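Local coordinates for DNA repair protein XRCC1 (Mus musculus, PDB 3PC6) that acts as a scaffold in DNA single-strand break repair, assembling repair protein complexes and binding poly-ADP-ribose chains, here represented by its second BRCT domain, at residues Arg24-Leu27 with Ile28-Thr32. Residues are numbered along the deposited sequence; the frame is centred on the assembly and turned at random.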
loop_
_atom_site.group_PDB
_atom_site.type_symbol
_atom_site.label_atom_id
_atom_site.label_comp_id
_atom_site.label_asym_id
_atom_site.label_seq_id
_atom_site.Cartn_x
_atom_site.Cartn_y
_atom_site.Cartn_z
ATOM N N ARG B 24 -11.278 1.632 2.336
ATOM C CA ARG B 24 -10.369 1.917 1.230
ATOM C C ARG B 24 -8.899 1.653 1.608
ATOM O O ARG B 24 -8.148 1.039 0.850
ATOM C CB ARG B 24 -10.542 3.351 0.740
ATOM C CG ARG B 24 -9.765 3.637 -0.520
ATOM C CD ARG B 24 -10.186 4.959 -1.167
ATOM N NE ARG B 24 -9.243 5.250 -2.236
ATOM C CZ ARG B 24 -9.479 5.074 -3.530
ATOM N NH1 ARG B 24 -10.673 4.659 -3.965
ATOM N NH2 ARG B 24 -8.512 5.338 -4.396
ATOM N N ARG B 25 -8.492 2.116 2.789
ATOM C CA ARG B 25 -7.144 1.843 3.282
ATOM C C ARG B 25 -6.897 0.337 3.445
ATOM O O ARG B 25 -5.794 -0.168 3.202
ATOM C CB ARG B 25 -6.923 2.562 4.622
ATOM C CG ARG B 25 -5.585 2.269 5.231
ATOM C CD ARG B 25 -5.307 3.196 6.399
ATOM N NE ARG B 25 -3.968 2.967 6.915
ATOM C CZ ARG B 25 -3.642 1.933 7.681
ATOM N NH1 ARG B 25 -4.570 1.043 8.019
ATOM N NH2 ARG B 25 -2.393 1.794 8.113
ATOM N N ARG B 26 -7.923 -0.384 3.871
ATOM C CA ARG B 26 -7.785 -1.832 4.041
ATOM C C ARG B 26 -7.600 -2.554 2.701
ATOM O O ARG B 26 -6.806 -3.491 2.607
ATOM C CB ARG B 26 -8.965 -2.410 4.838
ATOM C CG ARG B 26 -8.844 -3.911 5.098
ATOM C CD ARG B 26 -9.753 -4.401 6.227
ATOM N NE ARG B 26 -11.172 -4.261 5.906
ATOM C CZ ARG B 26 -11.975 -3.350 6.453
ATOM N NH1 ARG B 26 -11.495 -2.504 7.357
ATOM N NH2 ARG B 26 -13.255 -3.286 6.104
ATOM N N LEU B 27 -8.325 -2.117 1.666
ATOM C CA LEU B 27 -8.151 -2.657 0.321
ATOM C C LEU B 27 -6.746 -2.404 -0.201
ATOM O O LEU B 27 -6.108 -3.293 -0.766
ATOM C CB LEU B 27 -9.167 -2.035 -0.652
ATOM C CG LEU B 27 -10.615 -2.488 -0.485
ATOM C CD1 LEU B 27 -11.562 -1.551 -1.219
ATOM C CD2 LEU B 27 -10.764 -3.929 -0.990
ATOM N N ILE B 28 -6.272 -1.179 -0.033
ATOM C CA ILE B 28 -4.907 -0.855 -0.425
ATOM C C ILE B 28 -3.942 -1.795 0.300
ATOM O O ILE B 28 -3.011 -2.318 -0.297
ATOM C CB ILE B 28 -4.571 0.610 -0.096
ATOM C CG1 ILE B 28 -5.301 1.548 -1.060
ATOM C CG2 ILE B 28 -3.080 0.852 -0.191
ATOM C CD1 ILE B 28 -5.323 3.015 -0.566
ATOM N N ARG B 29 -4.187 -2.023 1.587
ATOM C CA ARG B 29 -3.330 -2.901 2.388
ATOM C C ARG B 29 -3.248 -4.329 1.851
ATOM O O ARG B 29 -2.152 -4.870 1.688
ATOM C CB ARG B 29 -3.780 -2.912 3.851
ATOM C CG ARG B 29 -2.888 -3.719 4.769
ATOM C CD ARG B 29 -3.397 -3.714 6.206
ATOM N NE ARG B 29 -2.523 -4.538 7.027
ATOM C CZ ARG B 29 -2.788 -4.959 8.260
ATOM N NH1 ARG B 29 -3.926 -4.634 8.856
ATOM N NH2 ARG B 29 -1.896 -5.710 8.898
ATOM N N TYR B 30 -4.400 -4.942 1.578
ATOM C CA TYR B 30 -4.423 -6.324 1.093
ATOM C C TYR B 30 -3.887 -6.442 -0.326
ATOM O O TYR B 30 -3.088 -7.331 -0.627
ATOM C CB TYR B 30 -5.830 -6.908 1.149
ATOM C CG TYR B 30 -6.391 -7.059 2.541
ATOM C CD1 TYR B 30 -5.560 -7.085 3.648
ATOM C CD2 TYR B 30 -7.763 -7.185 2.742
ATOM C CE1 TYR B 30 -6.080 -7.217 4.932
ATOM C CE2 TYR B 30 -8.294 -7.324 4.010
ATOM C CZ TYR B 30 -7.451 -7.340 5.104
ATOM O OH TYR B 30 -7.989 -7.482 6.365
ATOM N N VAL B 31 -4.333 -5.561 -1.211
ATOM C CA VAL B 31 -3.825 -5.590 -2.575
ATOM C C VAL B 31 -2.301 -5.504 -2.539
ATOM O O VAL B 31 -1.611 -6.314 -3.156
ATOM C CB VAL B 31 -4.371 -4.437 -3.412
ATOM C CG1 VAL B 31 -3.612 -4.346 -4.725
ATOM C CG2 VAL B 31 -5.879 -4.626 -3.672
ATOM N N THR B 32 -1.786 -4.520 -1.808
ATOM C CA THR B 32 -0.339 -4.304 -1.720
ATOM C C THR B 32 0.374 -5.485 -1.056
ATOM O O THR B 32 1.404 -5.943 -1.545
ATOM C CB THR B 32 -0.003 -3.013 -0.943
ATOM O OG1 THR B 32 -0.684 -1.903 -1.534
ATOM C CG2 THR B 32 1.512 -2.739 -0.964
#
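With CG of Arg26 anti to the backbone N (chi1 -178°) and the Tyr30 ring swung beside its own backbone N (chi1 -65°), the two side chains run alongside each other, one helical turn apart. CG of Arg26 lies over a ring face, 4.0 Å from the centroid of the Tyr30 ring and 29° off its normal, a CH-pi contact. The chain then bends at chi3, after CD of Arg26 has come 3.6 Å from OH of Tyr30. Replacing Tyr30 with an alanine would probably take away the ring under Arg26 CG and leave that arginine chain freer to turn. Along the backbone, i to i+4 bonds mark the alpha-helix, including Tyr30 N to Arg26 O at 3.0 Å and Val31 N to Leu27 O at 2.9 Å. Ile28 O accepts twice, from Thr32 N and, at 2.7 Å, from Thr32 OG1, which approach from opposite faces of its carbonyl plane. Arg25 and Arg29 hydrogen-bond Asn35 and Ala33 of the second subunit, consistent with a role for this helix in the homodimer. Within the beta-alpha-beta unit, Leu27 and Val31 pack on strand 12-16 and Ile28 also meets strand 37-38; outside that unit, Tyr30 and Leu27 touch helix 75-83.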